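Local coordinates for Co-chaperone DjlA N-terminal domain-containing protein (Porphyromonas gingivalis, PDB 2H5N) that is of unknown function but binds magnesium and belongs to the all-helical TerB-like family, named for tellurite resistance and probably related to the N-terminal domain of the co-chaperone DjlA, at residues 23-28 against 89-94; 71-76 against 114-119; 83-88 against 119-124. One frame throughout, in Å; residues are numbered along the deposited sequence.

Contact 1 (23-28 against 89-94); sequences KMAKSM and SYLGVI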
loop_
_atom_site.group_PDB
_atom_site.type_symbol
_atom_site.label_atom_id
_atom_site.label_comp_id
_atom_site.label_asym_id
_atom_site.label_seq_id
_atom_site.Cartn_x
_atom_site.Cartn_y
_atom_site.Cartn_z
ATOM N N LYS A 23 5.474 10.924 -6.939
ATOM C CA LYS A 23 5.252 9.480 -7.173
ATOM C C LYS A 23 6.494 8.629 -6.769
ATOM O O LYS A 23 6.372 7.530 -6.202
ATOM C CB LYS A 23 4.889 9.265 -8.662
ATOM C CG LYS A 23 4.526 7.840 -9.142
ATOM C CD LYS A 23 3.270 7.315 -8.418
ATOM C CE LYS A 23 2.535 6.186 -9.154
ATOM N NZ LYS A 23 1.010 6.250 -8.996
ATOM N N MET A 24 7.682 9.155 -7.021
ATOM C CA MET A 24 8.905 8.468 -6.585
ATOM C C MET A 24 9.011 8.423 -5.059
ATOM O O MET A 24 9.355 7.395 -4.487
ATOM C CB MET A 24 10.159 9.062 -7.258
ATOM C CG MET A 24 10.198 8.821 -8.818
ATOM S SD MET A 24 10.327 7.062 -9.285
ATOM C CE MET A 24 8.572 6.629 -9.410
ATOM N N ALA A 25 8.632 9.520 -4.420
ATOM C CA ALA A 25 8.654 9.676 -2.970
ATOM C C ALA A 25 7.651 8.774 -2.283
ATOM O O ALA A 25 7.978 8.130 -1.277
ATOM C CB ALA A 25 8.403 11.140 -2.600
ATOM N N LYS A 26 6.427 8.740 -2.804
ATOM C CA LYS A 26 5.437 7.741 -2.391
ATOM C C LYS A 26 5.917 6.270 -2.514
ATOM O O LYS A 26 5.741 5.450 -1.598
ATOM C CB LYS A 26 4.162 7.947 -3.171
ATOM C CG LYS A 26 3.210 9.008 -2.562
ATOM C CD LYS A 26 1.996 9.186 -3.480
ATOM C CE LYS A 26 1.065 10.211 -2.938
ATOM N NZ LYS A 26 -0.316 10.197 -3.566
ATOM N N SER A 27 6.471 5.928 -3.660
ATOM C CA SER A 27 6.890 4.567 -3.919
ATOM C C SER A 27 7.968 4.178 -2.921
ATOM O O SER A 27 7.934 3.084 -2.365
ATOM C CB SER A 27 7.407 4.423 -5.357
ATOM O OG SER A 27 6.476 4.942 -6.304
ATOM N N MET A 28 8.938 5.069 -2.704
ATOM C CA MET A 28 10.042 4.800 -1.762
ATOM C C MET A 28 9.528 4.543 -0.338
ATOM O O MET A 28 9.892 3.513 0.249
ATOM C CB MET A 28 11.100 5.909 -1.815
ATOM C CG MET A 28 12.338 5.763 -0.898
ATOM S SD MET A 28 13.519 7.131 -0.976
ATOM C CE MET A 28 12.514 8.419 -0.221
ATOM N N SER A 89 18.474 14.586 -3.515
ATOM C CA SER A 89 18.691 15.167 -2.182
ATOM C C SER A 89 17.397 15.093 -1.419
ATOM O O SER A 89 17.386 14.714 -0.258
ATOM C CB SER A 89 19.257 16.605 -2.246
ATOM O OG SER A 89 20.421 16.618 -3.058
ATOM N N TYR A 90 16.316 15.411 -2.112
ATOM C CA TYR A 90 14.952 15.375 -1.591
ATOM C C TYR A 90 14.568 13.974 -1.113
ATOM O O TYR A 90 14.060 13.791 -0.010
ATOM C CB TYR A 90 13.988 15.836 -2.697
ATOM C CG TYR A 90 12.521 15.599 -2.392
ATOM C CD1 TYR A 90 11.909 16.236 -1.309
ATOM C CD2 TYR A 90 11.735 14.732 -3.189
ATOM C CE1 TYR A 90 10.585 16.031 -1.027
ATOM C CE2 TYR A 90 10.380 14.540 -2.913
ATOM C CZ TYR A 90 9.809 15.193 -1.829
ATOM O OH TYR A 90 8.467 15.030 -1.505
ATOM N N LEU A 91 14.857 12.969 -1.938
ATOM C CA LEU A 91 14.507 11.622 -1.585
ATOM C C LEU A 91 15.308 11.194 -0.360
ATOM O O LEU A 91 14.786 10.520 0.502
ATOM C CB LEU A 91 14.652 10.677 -2.772
ATOM C CG LEU A 91 13.606 10.856 -3.895
ATOM C CD1 LEU A 91 14.043 10.081 -5.104
ATOM C CD2 LEU A 91 12.162 10.443 -3.462
ATOM N N GLY A 92 16.543 11.680 -0.257
ATOM C CA GLY A 92 17.432 11.325 0.797
ATOM C C GLY A 92 17.090 11.900 2.146
ATOM O O GLY A 92 17.347 11.252 3.173
ATOM N N VAL A 93 16.520 13.102 2.160
ATOM C CA VAL A 93 16.128 13.716 3.414
ATOM C C VAL A 93 14.789 13.229 3.950
ATOM O O VAL A 93 14.546 13.367 5.151
ATOM C CB VAL A 93 16.116 15.271 3.358
ATOM C CG1 VAL A 93 17.435 15.807 2.781
ATOM C CG2 VAL A 93 14.927 15.764 2.594
ATOM N N ILE A 94 13.921 12.675 3.086
ATOM C CA ILE A 94 12.610 12.157 3.536
ATOM C C ILE A 94 12.734 11.100 4.639
ATOM O O ILE A 94 12.020 11.163 5.653
ATOM C CB ILE A 94 11.740 11.651 2.366
ATOM C CG1 ILE A 94 11.144 12.837 1.636
ATOM C CG2 ILE A 94 10.622 10.668 2.853
ATOM C CD1 ILE A 94 10.626 12.498 0.229
#
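Ala25 and Met28 of one helix meet Tyr90, Leu91 and Ile94 of another in the buried core. The segments run in the same general direction, 32° apart, with axes 10.5 Å from each other at closest approach. Ala25 CB points at the partner helix and, being a single methyl, leaves room for three larger side chains to converge on it. Of the three, Leu91 comes closest to the alanine: its CD2 lies 3.6 Å from Ala25 CA, so this methyl rests on the backbone of the opposing helix. Ile94 touches the same alanine with the end of its chain, CD1 to Ala25 CB at 3.8 Å. That CD1 also sits over one face of the Tyr90 ring, 3.5 Å above its plane and toward the rim, while the ring itself approaches Ala25 CB obliquely through CE2. Tyr90 thus supplies apolar surface here, and its hydroxyl OH is hydrogen-bonded to Met43 O.

Met28 reaches across from the next turn. Its CG is anti to the backbone N (chi1 -179°), and the bend at chi3 (68°) brings CE within 3.2 Å of Leu91 O and 3.8 Å of Leu91 CD2. The two side chains cross obliquely, and an unbranched methionine suits such a reach. On its own helix Ser27 folds its hydroxyl back, OG donating to Lys23 O at 2.6 Å.

Helix 37-47 closes one flank, where Met43 touches Ala25 and Ile94. Helix 103-116 lies against Met24 and Leu91 through Ile112, and helix 123-130 packs on Tyr90 and Val93 through Met130.

Contact 2 (71-76 against 114-119); sequences QAVALI and TLCGLP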
loop_
_atom_site.group_PDB
_atom_site.type_symbol
_atom_site.label_atom_id
_atom_site.label_comp_id
_atom_site.label_asym_id
_atom_site.label_seq_id
_atom_site.Cartn_x
_atom_site.Cartn_y
_atom_site.Cartn_z
ATOM N N GLN A 71 6.369 5.632 -15.639
ATOM C CA GLN A 71 6.386 6.886 -16.368
ATOM C C GLN A 71 7.071 7.999 -15.602
ATOM O O GLN A 71 7.753 8.855 -16.201
ATOM C CB GLN A 71 4.944 7.294 -16.699
ATOM C CG GLN A 71 4.777 8.676 -17.303
ATOM C CD GLN A 71 5.479 8.892 -18.641
ATOM O OE1 GLN A 71 6.001 7.947 -19.284
ATOM N NE2 GLN A 71 5.488 10.149 -19.080
ATOM N N ALA A 72 6.901 8.009 -14.276
ATOM C CA ALA A 72 7.623 8.971 -13.410
ATOM C C ALA A 72 9.130 8.753 -13.528
ATOM O O ALA A 72 9.901 9.694 -13.582
ATOM C CB ALA A 72 7.156 8.841 -11.936
ATOM N N VAL A 73 9.554 7.496 -13.547
ATOM C CA VAL A 73 10.974 7.152 -13.744
ATOM C C VAL A 73 11.526 7.747 -15.059
ATOM O O VAL A 73 12.543 8.457 -15.052
ATOM C CB VAL A 73 11.200 5.614 -13.735
ATOM C CG1 VAL A 73 12.658 5.254 -14.158
ATOM C CG2 VAL A 73 10.823 4.964 -12.333
ATOM N N ALA A 74 10.861 7.453 -16.182
ATOM C CA ALA A 74 11.195 8.056 -17.514
ATOM C C ALA A 74 11.319 9.594 -17.452
ATOM O O ALA A 74 12.252 10.196 -18.022
ATOM C CB ALA A 74 10.137 7.670 -18.520
ATOM N N LEU A 75 10.362 10.228 -16.760
ATOM C CA LEU A 75 10.337 11.698 -16.630
ATOM C C LEU A 75 11.499 12.265 -15.807
ATOM O O LEU A 75 12.043 13.304 -16.147
ATOM C CB LEU A 75 9.016 12.163 -16.006
ATOM C CG LEU A 75 7.823 12.087 -16.933
ATOM C CD1 LEU A 75 6.522 12.204 -16.124
ATOM C CD2 LEU A 75 7.955 13.203 -17.991
ATOM N N ILE A 76 11.900 11.560 -14.753
ATOM C CA ILE A 76 13.041 11.972 -13.905
ATOM C C ILE A 76 14.361 11.645 -14.626
ATOM O O ILE A 76 15.319 12.453 -14.659
ATOM C CB ILE A 76 13.038 11.215 -12.543
ATOM C CG1 ILE A 76 11.793 11.513 -11.696
ATOM C CG2 ILE A 76 14.282 11.528 -11.748
ATOM C CD1 ILE A 76 11.472 12.989 -11.527
ATOM N N THR A 114 19.363 4.661 -8.363
ATOM C CA THR A 114 19.917 3.880 -9.470
ATOM C C THR A 114 18.914 3.853 -10.649
ATOM O O THR A 114 19.288 4.150 -11.786
ATOM C CB THR A 114 20.305 2.439 -9.045
ATOM O OG1 THR A 114 21.283 2.507 -7.998
ATOM C CG2 THR A 114 20.892 1.614 -10.252
ATOM N N LEU A 115 17.647 3.548 -10.360
ATOM C CA LEU A 115 16.647 3.351 -11.394
ATOM C C LEU A 115 16.332 4.645 -12.147
ATOM O O LEU A 115 16.092 4.611 -13.354
ATOM C CB LEU A 115 15.361 2.677 -10.871
ATOM C CG LEU A 115 15.331 1.208 -10.395
ATOM C CD1 LEU A 115 14.009 0.533 -10.759
ATOM C CD2 LEU A 115 16.482 0.338 -10.881
ATOM N N CYS A 116 16.388 5.773 -11.436
ATOM C CA CYS A 116 16.040 7.076 -12.003
ATOM C C CYS A 116 17.286 7.793 -12.556
ATOM O O CYS A 116 17.166 8.885 -13.073
ATOM C CB CYS A 116 15.369 7.951 -10.935
ATOM S SG CYS A 116 13.686 7.466 -10.503
ATOM N N GLY A 117 18.468 7.188 -12.412
ATOM C CA GLY A 117 19.726 7.815 -12.831
ATOM C C GLY A 117 20.194 9.050 -12.052
ATOM O O GLY A 117 20.805 9.973 -12.647
ATOM N N LEU A 118 19.902 9.064 -10.733
ATOM C CA LEU A 118 20.285 10.156 -9.834
ATOM C C LEU A 118 21.708 9.897 -9.322
ATOM O O LEU A 118 22.131 8.728 -9.255
ATOM C CB LEU A 118 19.307 10.257 -8.647
ATOM C CG LEU A 118 17.808 10.248 -9.005
ATOM C CD1 LEU A 118 16.907 10.166 -7.778
ATOM C CD2 LEU A 118 17.402 11.436 -9.920
ATOM N N PRO A 119 22.444 10.970 -8.950
ATOM C CA PRO A 119 23.808 10.782 -8.432
ATOM C C PRO A 119 23.789 10.247 -7.002
ATOM O O PRO A 119 22.832 10.504 -6.246
ATOM C CB PRO A 119 24.377 12.190 -8.465
ATOM C CG PRO A 119 23.177 13.057 -8.180
ATOM C CD PRO A 119 22.078 12.398 -9.002
#
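Val73 and Ile76, one helical turn apart on helix 69-77, meet Leu115, Cys116 and Leu118 where helix 103-116 ends in a Schellman motif. The contact belongs to the all-helical TerB-like fold, and all five touching residues are buried and mainly apolar.

Along the second segment, Leu115 is the first to take part. It offers its backbone carbonyl: Val73 CG1, anti to the backbone N (chi1 171°), lies 3.6 Å from Leu115 O in van der Waals contact. The Leu115 side chain stays farther from helix 69-77 and packs on Met24 of the second subunit, while Val73 meets Val73 of that subunit, which places this edge of the contact at a subunit interface.

Cys116 follows, its CA the nearest to that of Val73 at 5.4 Å. Its small side chain allows this close approach of the backbones. CB lies 3.8 Å from Ile76 CG2, and SG is a looser 4.2 Å from Val73 CG2; Met24 of the same chain, on helix 15-30, also packs against this cysteine.

Gly117 then takes a positive phi (68°), readily adopted by a residue without a side chain. Its N returns to Thr114 O at 3.2 Å, one of two bonds back into the last turn. Gly117 O accepts a hydrogen bond from Lys84 NZ, tying the helix end to helix 81-94.

Leu118 leaves in an extended conformation and turns its branched end back into the core, where it also touches Ala88 and Leu91. Leucine suits the place because its CD2 can reach Ile76 while the rest of the side chain packs on helix 81-94. Leu118 CD2 meets Ile76 CG2 methyl to methyl, 3.6 Å apart.

Contact 3 (83-88 against 119-124); sequences RKKYVA and PTMTVM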
loop_
_atom_site.group_PDB
_atom_site.type_symbol
_atom_site.label_atom_id
_atom_site.label_comp_id
_atom_site.label_asym_id
_atom_site.label_seq_id
_atom_site.Cartn_x
_atom_site.Cartn_y
_atom_site.Cartn_z
ATOM N N ARG A 83 19.095 19.121 -11.720
ATOM C CA ARG A 83 17.764 18.773 -11.235
ATOM C C ARG A 83 17.725 17.370 -10.643
ATOM O O ARG A 83 17.169 17.201 -9.577
ATOM C CB ARG A 83 16.698 19.065 -12.311
ATOM C CG ARG A 83 16.374 20.588 -12.318
ATOM C CD ARG A 83 15.235 20.987 -13.241
ATOM N NE ARG A 83 15.265 20.246 -14.518
ATOM C CZ ARG A 83 14.181 19.847 -15.193
ATOM N NH1 ARG A 83 14.304 19.161 -16.321
ATOM N NH2 ARG A 83 12.969 20.111 -14.746
ATOM N N LYS A 84 18.427 16.406 -11.265
ATOM C CA LYS A 84 18.588 15.076 -10.687
ATOM C C LYS A 84 19.182 15.092 -9.266
ATOM O O LYS A 84 18.735 14.341 -8.397
ATOM C CB LYS A 84 19.450 14.177 -11.602
ATOM C CG LYS A 84 18.694 13.640 -12.765
ATOM C CD LYS A 84 19.561 12.702 -13.603
ATOM C CE LYS A 84 18.730 12.079 -14.696
ATOM N NZ LYS A 84 19.319 10.766 -15.235
ATOM N N LYS A 85 20.198 15.921 -9.058
ATOM C CA LYS A 85 20.857 16.064 -7.768
ATOM C C LYS A 85 19.886 16.559 -6.685
ATOM O O LYS A 85 19.879 16.085 -5.540
ATOM C CB LYS A 85 22.069 17.012 -7.908
ATOM C CG LYS A 85 22.642 17.517 -6.606
ATOM C CD LYS A 85 23.823 18.447 -6.829
ATOM C CE LYS A 85 24.448 18.844 -5.512
ATOM N NZ LYS A 85 23.978 20.174 -5.006
ATOM N N TYR A 86 19.057 17.517 -7.074
ATOM C CA TYR A 86 18.059 18.073 -6.203
ATOM C C TYR A 86 16.983 17.013 -5.888
ATOM O O TYR A 86 16.597 16.818 -4.724
ATOM C CB TYR A 86 17.432 19.249 -6.918
ATOM C CG TYR A 86 16.815 20.227 -5.976
ATOM C CD1 TYR A 86 15.428 20.279 -5.814
ATOM C CD2 TYR A 86 17.614 21.100 -5.222
ATOM C CE1 TYR A 86 14.843 21.154 -4.936
ATOM C CE2 TYR A 86 17.020 22.007 -4.333
ATOM C CZ TYR A 86 15.638 22.023 -4.210
ATOM O OH TYR A 86 15.027 22.915 -3.360
ATOM N N VAL A 87 16.528 16.284 -6.906
ATOM C CA VAL A 87 15.570 15.191 -6.644
ATOM C C VAL A 87 16.157 14.126 -5.736
ATOM O O VAL A 87 15.462 13.656 -4.814
ATOM C CB VAL A 87 15.006 14.542 -7.924
ATOM C CG1 VAL A 87 14.009 13.429 -7.563
ATOM C CG2 VAL A 87 14.302 15.588 -8.777
ATOM N N ALA A 88 17.408 13.707 -5.993
ATOM C CA ALA A 88 18.082 12.749 -5.085
ATOM C C ALA A 88 18.218 13.288 -3.649
ATOM O O ALA A 88 18.109 12.536 -2.675
ATOM C CB ALA A 88 19.470 12.336 -5.626
ATOM N N PRO A 119 22.444 10.970 -8.950
ATOM C CA PRO A 119 23.808 10.782 -8.432
ATOM C C PRO A 119 23.789 10.247 -7.002
ATOM O O PRO A 119 22.832 10.504 -6.246
ATOM C CB PRO A 119 24.377 12.190 -8.465
ATOM C CG PRO A 119 23.177 13.057 -8.180
ATOM C CD PRO A 119 22.078 12.398 -9.002
ATOM N N THR A 120 24.808 9.468 -6.645
ATOM C CA THR A 120 24.941 8.982 -5.275
ATOM C C THR A 120 25.516 10.113 -4.437
ATOM O O THR A 120 26.337 10.901 -4.918
ATOM C CB THR A 120 25.787 7.649 -5.139
ATOM O OG1 THR A 120 27.163 7.936 -4.846
ATOM C CG2 THR A 120 25.701 6.791 -6.360
ATOM N N MET A 121 25.033 10.219 -3.205
ATOM C CA MET A 121 25.517 11.190 -2.238
ATOM C C MET A 121 25.295 10.619 -0.827
ATOM O O MET A 121 24.506 9.686 -0.625
ATOM C CB MET A 121 24.805 12.549 -2.405
ATOM C CG MET A 121 23.292 12.491 -2.256
ATOM S SD MET A 121 22.346 14.025 -2.455
ATOM C CE MET A 121 22.380 14.230 -4.209
ATOM N N THR A 122 26.010 11.164 0.147
ATOM C CA THR A 122 25.724 10.856 1.557
ATOM C C THR A 122 24.497 11.647 1.994
ATOM O O THR A 122 24.092 12.605 1.332
ATOM C CB THR A 122 26.878 11.224 2.477
ATOM O OG1 THR A 122 26.974 12.644 2.547
ATOM C CG2 THR A 122 28.185 10.662 1.941
ATOM N N VAL A 123 23.943 11.243 3.135
ATOM C CA VAL A 123 22.733 11.830 3.662
ATOM C C VAL A 123 23.037 13.274 4.121
ATOM O O VAL A 123 22.168 14.153 4.034
ATOM C CB VAL A 123 22.103 10.900 4.745
ATOM C CG1 VAL A 123 23.104 10.587 5.883
ATOM C CG2 VAL A 123 20.788 11.466 5.274
ATOM N N MET A 124 24.282 13.503 4.576
ATOM C CA MET A 124 24.780 14.837 4.905
ATOM C C MET A 124 24.712 15.772 3.693
ATOM O O MET A 124 24.169 16.879 3.808
ATOM C CB MET A 124 26.211 14.767 5.455
ATOM C CG MET A 124 26.886 16.132 5.713
ATOM S SD MET A 124 28.332 16.088 6.807
ATOM C CE MET A 124 27.608 15.831 8.436
#
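Lys85 and Pro119 have the nearest CA atoms, 6.1 Å apart, where a regular helix, 83-88, is met by an extended segment, 119-122, before the chain enters its last helix at Val123. Pro119 suits this linker, since its ring-restricted phi (-75°) fits the extended course and its ring gives a compact apolar surface. Pro119 CG lies 3.8 Å from Lys85 CA, and CD faces Lys84 O at 3.9 Å, so the ring rests against the helix backbone.

Met121 returns to the same helix. Its CG stands between the backbone N and the carbonyl carbon (chi1 59°), and the bend at chi3 (76°) lays CE 3.4 Å from Lys85 O and 3.8 Å from Ala88 CB. Ala88, with only a methyl, lets both Pro119 and Met121 come close. The aliphatic part of Lys85 crosses Met121 at about a right angle, CG to CE 4.1 Å, while Lys85 NZ bonds Asn129 OD1.

The arrangement is an extended linker laid against a helix by its proline and methionine, leading through an N-cap at Thr122, which resembles a capping box with Glu125, into the C-terminal helix of the TerB-like bundle.

Overall arrangement
The three contacts form a compact triangle, their centres 11 to 12 Å apart, within one TerB-like domain. In order come 23-28, 71-76, 83-88, 89-94, 114-119 and 119-124, so the contacts interlock distant parts of the chain into one helical core. Helix 81-94 serves contacts 1 and 3, while Pro119 is common to contacts 2 and 3, so the chain leaving helix 103-116 passes from one directly to the other. Met24 bridges contacts 1 and 2, its SD 3.6 Å from Cys116 SG, and both contacts reach the second subunit. The magnesium ion lies near contact 1, about 8 Å from the Met28 side chain at the nearest atoms, whereas contacts 2 and 3 are remote from the site.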